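Local coordinates for Tol-Pal system protein TolB (Acinetobacter baumannii, PDB 7MX5) that probably acts in the periplasm as part of the Tol-Pal system, which maintains outer membrane integrity and has a role in its invagination during cell division, at residues D81-H86 / L103-S108; Y138-P143 / T151-D156; T191-I196 / I209-G214; K314-V319 / Q332-G337. All coordinates share one frame; numbering follows the deposited sequence.

Contact 1 of 4, residues D81-H86 / L103-S108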
# COMPACT_ATOMS: atom_id res chain seq x y z
N ASP A 81 21.47 6.93 23.38
CA ASP A 81 20.17 6.35 23.06
C ASP A 81 20.33 5.09 22.22
O ASP A 81 19.98 3.99 22.66
CB ASP A 81 19.30 7.38 22.34
CG ASP A 81 19.64 8.81 22.71
OD1 ASP A 81 20.83 9.10 22.95
OD2 ASP A 81 18.71 9.65 22.75
N GLY A 82 20.86 5.24 21.01
CA GLY A 82 21.08 4.11 20.14
C GLY A 82 22.33 4.24 19.29
O GLY A 82 23.44 3.99 19.77
N PHE A 83 22.17 4.64 18.03
CA PHE A 83 23.31 4.78 17.14
C PHE A 83 23.01 5.84 16.09
O PHE A 83 21.86 6.18 15.83
CB PHE A 83 23.66 3.44 16.47
CG PHE A 83 22.64 2.97 15.48
CD1 PHE A 83 21.52 2.26 15.90
CD2 PHE A 83 22.80 3.21 14.12
CE1 PHE A 83 20.59 1.82 14.99
CE2 PHE A 83 21.86 2.77 13.21
CZ PHE A 83 20.76 2.07 13.64
N GLU A 84 24.08 6.35 15.50
CA GLU A 84 24.01 7.32 14.41
C GLU A 84 24.44 6.64 13.12
O GLU A 84 25.32 5.77 13.12
CB GLU A 84 24.92 8.52 14.68
CG GLU A 84 24.19 9.78 15.09
CD GLU A 84 25.13 10.86 15.58
OE1 GLU A 84 26.30 10.88 15.14
OE2 GLU A 84 24.70 11.70 16.40
N VAL A 85 23.81 7.03 12.01
CA VAL A 85 24.20 6.57 10.69
C VAL A 85 24.50 7.79 9.83
O VAL A 85 23.63 8.65 9.63
CB VAL A 85 23.13 5.67 10.04
CG1 VAL A 85 21.74 6.30 10.14
CG2 VAL A 85 23.49 5.38 8.59
N HIS A 86 25.74 7.89 9.37
CA HIS A 86 26.17 8.91 8.42
C HIS A 86 26.32 8.24 7.07
O HIS A 86 27.24 7.44 6.88
CB HIS A 86 27.47 9.57 8.88
CG HIS A 86 27.90 10.71 8.01
ND1 HIS A 86 29.19 11.22 8.03
CD2 HIS A 86 27.22 11.45 7.10
CE1 HIS A 86 29.28 12.21 7.17
NE2 HIS A 86 28.10 12.37 6.59
N LEU A 103 21.39 10.44 10.22
CA LEU A 103 20.11 10.07 10.80
C LEU A 103 20.36 9.49 12.19
O LEU A 103 21.12 8.53 12.33
CB LEU A 103 19.36 9.07 9.92
CG LEU A 103 18.06 8.51 10.49
CD1 LEU A 103 16.92 9.50 10.31
CD2 LEU A 103 17.72 7.17 9.84
N ASN A 104 19.73 10.09 13.20
CA ASN A 104 19.84 9.60 14.57
C ASN A 104 18.79 8.52 14.79
O ASN A 104 17.60 8.74 14.54
CB ASN A 104 19.67 10.74 15.56
CG ASN A 104 20.97 11.44 15.87
OD1 ASN A 104 21.73 11.01 16.74
ND2 ASN A 104 21.25 12.53 15.16
N VAL A 105 19.23 7.37 15.26
CA VAL A 105 18.37 6.20 15.43
C VAL A 105 18.25 5.90 16.92
O VAL A 105 19.27 5.72 17.59
CB VAL A 105 18.92 4.98 14.67
CG1 VAL A 105 17.85 3.92 14.56
CG2 VAL A 105 19.42 5.40 13.30
N PRO A 106 17.04 5.84 17.47
CA PRO A 106 16.90 5.58 18.90
C PRO A 106 16.83 4.10 19.23
O PRO A 106 15.75 3.50 19.26
CB PRO A 106 15.60 6.31 19.25
CG PRO A 106 14.79 6.25 17.99
CD PRO A 106 15.76 6.20 16.83
N ALA A 107 18.00 3.50 19.44
CA ALA A 107 18.17 2.13 19.97
C ALA A 107 17.62 1.13 18.96
O ALA A 107 17.98 1.22 17.77
CB ALA A 107 17.57 2.06 21.37
N SER A 108 16.76 0.19 19.36
CA SER A 108 16.33 -0.91 18.50
C SER A 108 15.27 -0.49 17.50
O SER A 108 14.24 -1.16 17.35
CB SER A 108 15.81 -2.07 19.36
OG SER A 108 16.41 -2.05 20.64
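In F83, chi1 of 69° sets CG between the backbone N and the carbonyl carbon, which puts the ring alongside V105. V105 CB sits over one face of the F83 ring, 3.7 Å from the centroid and 19° off the normal, a CH-pi contact. Chi1 of -165° turns V105 CG1 anti to the backbone N, and V105 CG1 lies 3.5 Å from F83 CE1. V105 CG2 is near F83 CE2, and A107 O approaches the rim of the ring. On the same face of the sheet V85 and L103 run alongside each other in one direction, with V85 CG1 3.7 Å from L103 CB. E84 and N104 are neighbours on the other face. The backbones form two antiparallel hydrogen-bonded pairs, F83 with V105 and V85 with L103. V105 O takes the N-H of F83 at 3.1 Å and also a weak bond from A107 N, where P106 centres an inverse gamma turn. G82 CA comes within 3.2 Å of A107 N, so the backbones run very close here. The contact is part of the beta hairpin 83-91/96-105 of the TolB amino-terminal domain. Strand 83-91 lies between strands 96-105 and 70-78, with backbone hydrogen bonds of E84 with K77 and H86 with Q75. Helix 110-126 packs on F83, L103 and V105 with I110, A113 and M116.

Contact 2 of 4, residues Y138-P143 / T151-D156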
# COMPACT_ATOMS: atom_id res chain seq x y z
N TYR A 138 -3.85 -5.50 6.68
CA TYR A 138 -4.38 -6.67 6.00
C TYR A 138 -5.12 -7.53 7.02
O TYR A 138 -4.99 -7.35 8.23
CB TYR A 138 -3.26 -7.47 5.33
CG TYR A 138 -2.12 -7.85 6.26
CD1 TYR A 138 -1.05 -6.99 6.46
CD2 TYR A 138 -2.13 -9.06 6.94
CE1 TYR A 138 -0.01 -7.33 7.31
CE2 TYR A 138 -1.10 -9.41 7.79
CZ TYR A 138 -0.05 -8.54 7.97
OH TYR A 138 0.98 -8.88 8.82
N VAL A 139 -5.91 -8.47 6.50
CA VAL A 139 -6.70 -9.38 7.33
C VAL A 139 -6.28 -10.80 6.99
O VAL A 139 -6.47 -11.26 5.85
CB VAL A 139 -8.21 -9.19 7.12
CG1 VAL A 139 -8.98 -10.17 7.98
CG2 VAL A 139 -8.61 -7.76 7.44
N LEU A 140 -5.73 -11.50 7.97
CA LEU A 140 -5.37 -12.91 7.82
C LEU A 140 -6.58 -13.77 8.15
O LEU A 140 -7.17 -13.65 9.22
CB LEU A 140 -4.20 -13.27 8.73
CG LEU A 140 -2.86 -12.61 8.42
CD1 LEU A 140 -1.82 -12.98 9.47
CD2 LEU A 140 -2.38 -13.00 7.03
N ARG A 141 -6.95 -14.64 7.21
CA ARG A 141 -8.07 -15.56 7.38
C ARG A 141 -7.53 -16.98 7.46
O ARG A 141 -6.87 -17.46 6.53
CB ARG A 141 -9.07 -15.43 6.22
CG ARG A 141 -9.65 -14.04 6.05
CD ARG A 141 -10.69 -14.03 4.95
NE ARG A 141 -11.19 -12.68 4.69
CZ ARG A 141 -12.12 -12.39 3.78
NH1 ARG A 141 -12.67 -13.34 3.04
NH2 ARG A 141 -12.49 -11.13 3.62
N ASN A 142 -7.81 -17.65 8.58
CA ASN A 142 -7.36 -19.02 8.80
C ASN A 142 -8.47 -19.81 9.48
O ASN A 142 -8.62 -19.75 10.71
CB ASN A 142 -6.08 -19.05 9.64
CG ASN A 142 -5.31 -20.35 9.48
OD1 ASN A 142 -5.81 -21.32 8.91
ND2 ASN A 142 -4.08 -20.37 9.98
N PRO A 143 -9.26 -20.57 8.71
CA PRO A 143 -10.25 -21.46 9.34
C PRO A 143 -9.61 -22.61 10.10
O PRO A 143 -10.28 -23.22 10.95
CB PRO A 143 -11.09 -21.96 8.16
CG PRO A 143 -10.56 -21.28 6.93
CD PRO A 143 -9.22 -20.72 7.25
N THR A 151 -7.77 -12.12 11.66
CA THR A 151 -6.82 -11.31 12.40
C THR A 151 -6.48 -10.07 11.59
O THR A 151 -5.93 -10.19 10.48
CB THR A 151 -5.54 -12.10 12.72
OG1 THR A 151 -5.87 -13.23 13.54
CG2 THR A 151 -4.54 -11.23 13.45
N LEU A 152 -6.81 -8.90 12.12
CA LEU A 152 -6.45 -7.64 11.50
C LEU A 152 -5.04 -7.26 11.94
O LEU A 152 -4.78 -7.11 13.14
CB LEU A 152 -7.45 -6.54 11.87
CG LEU A 152 -7.14 -5.14 11.34
CD1 LEU A 152 -6.85 -5.18 9.84
CD2 LEU A 152 -8.28 -4.20 11.63
N GLN A 153 -4.14 -7.11 10.98
CA GLN A 153 -2.74 -6.83 11.26
C GLN A 153 -2.27 -5.62 10.46
O GLN A 153 -2.82 -5.32 9.39
CB GLN A 153 -1.85 -8.03 10.94
CG GLN A 153 -1.90 -9.14 11.97
CD GLN A 153 -0.64 -9.99 11.97
OE1 GLN A 153 0.04 -10.11 10.95
NE2 GLN A 153 -0.32 -10.58 13.12
N ILE A 154 -1.26 -4.94 10.99
CA ILE A 154 -0.58 -3.86 10.29
C ILE A 154 0.92 -4.15 10.34
O ILE A 154 1.47 -4.38 11.42
CB ILE A 154 -0.88 -2.49 10.92
CG1 ILE A 154 -2.38 -2.18 10.85
CG2 ILE A 154 -0.10 -1.40 10.22
CD1 ILE A 154 -2.78 -0.92 11.58
N ALA A 155 1.56 -4.15 9.18
CA ALA A 155 2.98 -4.47 9.09
C ALA A 155 3.66 -3.46 8.17
O ALA A 155 3.01 -2.65 7.51
CB ALA A 155 3.20 -5.90 8.58
N ASP A 156 4.99 -3.53 8.14
CA ASP A 156 5.77 -2.69 7.25
C ASP A 156 5.53 -3.10 5.80
O ASP A 156 4.89 -4.12 5.50
CB ASP A 156 7.25 -2.77 7.60
CG ASP A 156 7.55 -2.23 8.99
OD1 ASP A 156 6.79 -1.37 9.47
OD2 ASP A 156 8.55 -2.67 9.59
O HOH W 1 -6.55 -15.13 11.31
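Y138 packs on Q153 in the beta hairpin 135-141/150-156 of a propeller blade. The C-terminal strand 391-397 completes this blade, the velcro closure of beta propellers. The tight part is the Y138 side chain. Chi1 of 54° sets CG between the backbone N and the carbonyl carbon and swings the ring toward Q153. Q153 CB lies over one ring face, 3.5 Å from Y138 CZ, and A155 CB touches the ring edge in plane. Y138 OH donates to Q153 OE1 at 2.6 Å, with the ring and amide planes 74° apart. Q153 NE2 bonds to T164 OG1, so both ends of the amide are engaged. L140 CD1 adds an apolar neighbour, 3.7 Å from Q153 OE1. Q153 N donates to Y138 O at 2.9 Å, with an angle of 180° at the hydrogen. On the other face, V139 CG2 meets L152 CD1 at 3.9 Å, and P175 of strand 172-177 touches both side chains. The side chains of L140 and T151 pack more loosely. L140 CB and T151 CB stay 4.4 Å apart, although two backbone bonds join the residues. A water sits beside them: it donates to L140 O at 2.6 Å and is also hydrogen-bonded to T151 OG1.

Contact 3 of 4, residues T191-I196 / I209-G214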
# COMPACT_ATOMS: atom_id res chain seq x y z
N THR A 191 -19.47 -9.39 17.53
CA THR A 191 -20.88 -9.54 17.86
C THR A 191 -21.64 -9.73 16.55
O THR A 191 -21.28 -9.14 15.53
CB THR A 191 -21.42 -8.33 18.62
OG1 THR A 191 -21.84 -7.33 17.69
CG2 THR A 191 -20.35 -7.75 19.53
N LYS A 192 -22.67 -10.57 16.59
CA LYS A 192 -23.41 -11.00 15.40
C LYS A 192 -23.71 -9.86 14.44
O LYS A 192 -23.54 -10.00 13.22
CB LYS A 192 -24.72 -11.67 15.82
CG LYS A 192 -25.22 -12.72 14.84
CD LYS A 192 -26.41 -12.20 14.05
CE LYS A 192 -27.08 -13.32 13.27
NZ LYS A 192 -26.45 -13.51 11.93
N ARG A 193 -24.14 -8.72 14.96
CA ARG A 193 -24.48 -7.59 14.11
C ARG A 193 -23.21 -6.86 13.68
O ARG A 193 -22.39 -6.51 14.52
CB ARG A 193 -25.42 -6.63 14.84
CG ARG A 193 -26.83 -7.17 14.99
CD ARG A 193 -27.78 -6.11 15.53
NE ARG A 193 -27.18 -4.78 15.52
CZ ARG A 193 -27.52 -3.80 16.35
NH1 ARG A 193 -28.47 -3.97 17.26
NH2 ARG A 193 -26.91 -2.63 16.26
N PRO A 194 -23.02 -6.63 12.38
CA PRO A 194 -21.80 -5.95 11.92
C PRO A 194 -21.70 -4.54 12.46
O PRO A 194 -22.71 -3.85 12.66
CB PRO A 194 -21.94 -5.96 10.39
CG PRO A 194 -23.40 -6.18 10.13
CD PRO A 194 -23.90 -7.02 11.26
N ALA A 195 -20.47 -4.11 12.70
CA ALA A 195 -20.20 -2.80 13.27
C ALA A 195 -18.90 -2.26 12.72
O ALA A 195 -17.90 -2.99 12.65
CB ALA A 195 -20.14 -2.86 14.81
N ILE A 196 -18.90 -0.99 12.34
CA ILE A 196 -17.70 -0.31 11.89
C ILE A 196 -17.04 0.33 13.11
O ILE A 196 -17.61 1.22 13.74
CB ILE A 196 -18.01 0.74 10.82
CG1 ILE A 196 -18.37 0.06 9.49
CG2 ILE A 196 -16.82 1.68 10.63
CD1 ILE A 196 -18.77 1.03 8.40
N ILE A 209 -18.41 3.26 15.26
CA ILE A 209 -18.86 4.33 14.38
C ILE A 209 -20.32 4.13 14.00
O ILE A 209 -21.15 5.03 14.18
CB ILE A 209 -17.95 4.40 13.13
CG1 ILE A 209 -16.60 5.01 13.49
CG2 ILE A 209 -18.62 5.20 12.05
CD1 ILE A 209 -16.70 6.41 14.06
N THR A 210 -20.67 2.94 13.51
CA THR A 210 -22.05 2.61 13.20
C THR A 210 -22.24 1.10 13.31
O THR A 210 -21.27 0.33 13.23
CB THR A 210 -22.46 3.09 11.80
OG1 THR A 210 -23.89 3.01 11.67
CG2 THR A 210 -21.80 2.25 10.72
N SER A 211 -23.49 0.69 13.50
CA SER A 211 -23.82 -0.72 13.67
C SER A 211 -25.32 -0.95 13.56
O SER A 211 -26.09 -0.46 14.39
CB SER A 211 -23.32 -1.23 15.03
OG SER A 211 -23.42 -2.64 15.11
N PHE A 212 -25.75 -1.69 12.55
CA PHE A 212 -27.16 -2.05 12.40
C PHE A 212 -27.25 -3.32 11.56
O PHE A 212 -26.25 -4.01 11.32
CB PHE A 212 -27.96 -0.89 11.79
CG PHE A 212 -27.29 -0.23 10.62
CD1 PHE A 212 -27.45 -0.73 9.34
CD2 PHE A 212 -26.50 0.90 10.80
CE1 PHE A 212 -26.84 -0.12 8.26
CE2 PHE A 212 -25.89 1.51 9.73
CZ PHE A 212 -26.06 1.00 8.46
N LYS A 213 -28.47 -3.64 11.11
CA LYS A 213 -28.75 -4.93 10.50
C LYS A 213 -28.28 -4.99 9.05
O LYS A 213 -27.83 -6.04 8.58
CB LYS A 213 -30.24 -5.24 10.59
CG LYS A 213 -31.12 -3.99 10.54
CD LYS A 213 -32.59 -4.34 10.67
CE LYS A 213 -33.36 -3.21 11.34
NZ LYS A 213 -34.75 -3.08 10.82
N GLY A 214 -28.40 -3.89 8.32
CA GLY A 214 -28.08 -3.88 6.91
C GLY A 214 -26.68 -3.42 6.55
O GLY A 214 -26.39 -3.23 5.36
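I209 N donates to I196 O at 2.7 Å, and the donor lies almost straight ahead of the C=O bond. I196 N returns a bond of 2.9 Å to T210 O. I209 and T210 therefore both face I196, which makes a classic beta bulge. The I196 side chain spans the pair: I196 CG2 meets I209 CB at 3.9 Å, and I196 CD1 meets T210 CG2 at 4.0 Å. T210 O also receives a CA-H...O contact from A195. One step along, S211 OG is anti to the backbone N (chi1 -169°) and gives its hydrogen to P194 O at 2.8 Å. It approaches 42° out of the carbonyl plane. F212 N lies 3.7 Å from P194 O. S211 OG also rests 3.3 Å from A195 CB. R193 bends at chi3 and brings its guanidinium edge up to the backbone, with R193 NH2 3.0 Å from S211 O. Atoms CG and CD of P194 both face F212 O. This is the start of strand 195-200 beside strand 206-211, the last two strands of a four-stranded propeller sheet. The chain then leads directly into the next sheet. L215 of strand 215-221 touches P194, I196 and T210. F230 of strand 227-232 touches I196 and F212, while M243 of strand 239-244 lies against I209 and T210.

Contact 4 of 4, residues K314-V319 / Q332-G337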
# COMPACT_ATOMS: atom_id res chain seq x y z
N LYS A 314 -4.68 11.12 -10.17
CA LYS A 314 -4.70 10.95 -11.62
C LYS A 314 -4.78 9.50 -12.06
O LYS A 314 -4.81 9.23 -13.26
CB LYS A 314 -3.47 11.61 -12.25
CG LYS A 314 -2.92 12.80 -11.48
CD LYS A 314 -2.52 13.93 -12.42
CE LYS A 314 -2.13 15.18 -11.64
NZ LYS A 314 -3.11 15.49 -10.56
N LYS A 315 -4.82 8.55 -11.13
CA LYS A 315 -4.83 7.13 -11.46
C LYS A 315 -5.91 6.40 -10.67
O LYS A 315 -6.30 6.83 -9.59
CB LYS A 315 -3.47 6.48 -11.20
CG LYS A 315 -2.29 7.21 -11.81
CD LYS A 315 -2.04 6.75 -13.24
CE LYS A 315 -0.73 7.32 -13.78
NZ LYS A 315 -0.82 7.60 -15.24
N ILE A 316 -6.37 5.28 -11.23
CA ILE A 316 -7.36 4.42 -10.60
C ILE A 316 -6.87 2.99 -10.69
O ILE A 316 -6.63 2.48 -11.80
CB ILE A 316 -8.74 4.55 -11.26
CG1 ILE A 316 -9.37 5.91 -10.96
CG2 ILE A 316 -9.66 3.43 -10.79
CD1 ILE A 316 -10.69 6.14 -11.68
N ALA A 317 -6.71 2.33 -9.55
CA ALA A 317 -6.46 0.90 -9.49
C ALA A 317 -7.79 0.19 -9.29
O ALA A 317 -8.55 0.53 -8.37
CB ALA A 317 -5.49 0.55 -8.36
N LEU A 318 -8.08 -0.78 -10.15
CA LEU A 318 -9.40 -1.41 -10.16
C LEU A 318 -9.27 -2.88 -10.52
O LEU A 318 -8.18 -3.37 -10.85
CB LEU A 318 -10.34 -0.70 -11.14
CG LEU A 318 -9.97 -0.82 -12.62
CD1 LEU A 318 -11.23 -0.88 -13.48
CD2 LEU A 318 -9.08 0.33 -13.06
N VAL A 319 -10.39 -3.58 -10.44
CA VAL A 319 -10.50 -4.96 -10.89
C VAL A 319 -11.18 -4.96 -12.25
O VAL A 319 -12.31 -4.48 -12.39
CB VAL A 319 -11.28 -5.82 -9.88
CG1 VAL A 319 -11.75 -7.11 -10.53
CG2 VAL A 319 -10.42 -6.12 -8.67
N GLN A 332 -6.22 2.78 -14.73
CA GLN A 332 -6.78 3.72 -15.68
C GLN A 332 -6.33 5.13 -15.33
O GLN A 332 -6.43 5.55 -14.18
CB GLN A 332 -8.31 3.66 -15.71
CG GLN A 332 -8.93 4.56 -16.77
CD GLN A 332 -10.45 4.56 -16.73
OE1 GLN A 332 -11.10 3.63 -17.19
NE2 GLN A 332 -11.02 5.63 -16.18
N ASP A 333 -5.83 5.85 -16.33
CA ASP A 333 -5.49 7.26 -16.16
C ASP A 333 -6.77 8.09 -16.20
O ASP A 333 -7.58 7.95 -17.11
CB ASP A 333 -4.52 7.71 -17.25
CG ASP A 333 -3.73 8.94 -16.86
OD1 ASP A 333 -4.27 10.06 -16.95
OD2 ASP A 333 -2.56 8.78 -16.44
N ILE A 334 -6.94 8.95 -15.20
CA ILE A 334 -8.17 9.73 -15.11
C ILE A 334 -8.19 10.82 -16.18
O ILE A 334 -9.24 11.10 -16.77
CB ILE A 334 -8.32 10.32 -13.69
CG1 ILE A 334 -8.66 9.22 -12.69
CG2 ILE A 334 -9.38 11.41 -13.67
CD1 ILE A 334 -8.30 9.55 -11.26
N ASN A 335 -7.04 11.43 -16.46
CA ASN A 335 -6.99 12.52 -17.43
C ASN A 335 -7.31 12.03 -18.84
O ASN A 335 -8.02 12.72 -19.59
CB ASN A 335 -5.62 13.18 -17.40
CG ASN A 335 -5.62 14.48 -16.62
OD1 ASN A 335 -6.17 14.56 -15.52
ND2 ASN A 335 -4.99 15.51 -17.18
N THR A 336 -6.81 10.86 -19.21
CA THR A 336 -6.90 10.38 -20.59
C THR A 336 -7.82 9.18 -20.78
O THR A 336 -8.25 8.93 -21.90
CB THR A 336 -5.50 10.01 -21.11
OG1 THR A 336 -5.04 8.83 -20.44
CG2 THR A 336 -4.52 11.14 -20.86
N GLY A 337 -8.12 8.44 -19.72
CA GLY A 337 -8.96 7.26 -19.84
C GLY A 337 -8.26 6.01 -20.31
O GLY A 337 -8.92 5.00 -20.54
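I334 reaches across to K314 and I316. I334 CB lies 3.7 Å from K314 O. From there chi1 of -72° takes CG1 anti to the carbonyl carbon, toward I316, and I334 CG1 stands 3.8 Å from I316 CG1. It is equally close to I316 CD1. With chi2 extended, I334 CD1 runs on over the other backbone, 3.6 Å from K315 N. The two isoleucine side chains cross at about a right angle. The I334 backbone binds as well: I334 N points its hydrogen at K314 O with an angle of 177° and a length of 2.9 Å, although the donor stands 46° out of the carbonyl plane. These residues flank or belong to the beta hairpin 315-320/328-333, the two middle strands of a four-stranded propeller sheet. I316 and Q332 form an antiparallel hydrogen-bonded pair: I316 N to Q332 O and Q332 N to I316 O are both 3.0 Å. Q332 NE2 bonds to L297 O, and L318 CD2 approaches Q332 CB. On the other face of the sheet K315 and D333 form a salt bridge. The modelled distance from K315 NZ to D333 OD2, 2.4 Å, is very short and its exact value is doubtful. The lysine chain bends at chi2 and chi4 to get there. F353 of strand 352-353 touches K315 on this face. D333 OD1 takes weak bonds from N335 N and T336 N. G337 N donates to D333 O at 2.7 Å where the chain turns away from strand 328-333.

Overall arrangement
All four contacts join neighbouring antiparallel strands, and they follow one another along the chain. Contact 1 belongs to the amino-terminal domain; the other three lie in separate sheets of the beta propeller. The centre of contact 2 is about 14 Å from the centre of the chain, the smallest such distance of the four. It is about 20 Å from the centre of contact 3, about 28 Å from that of contact 4 and about 30 Å from that of contact 1. Contacts 1 and 3 are farthest apart, about 45 Å between centres. Contact 4 lies across the chain's centre from both contacts 1 and 2. No two contacts touch: contact 2 keeps its nearest atoms about 10 Å from both contact 1 and contact 3.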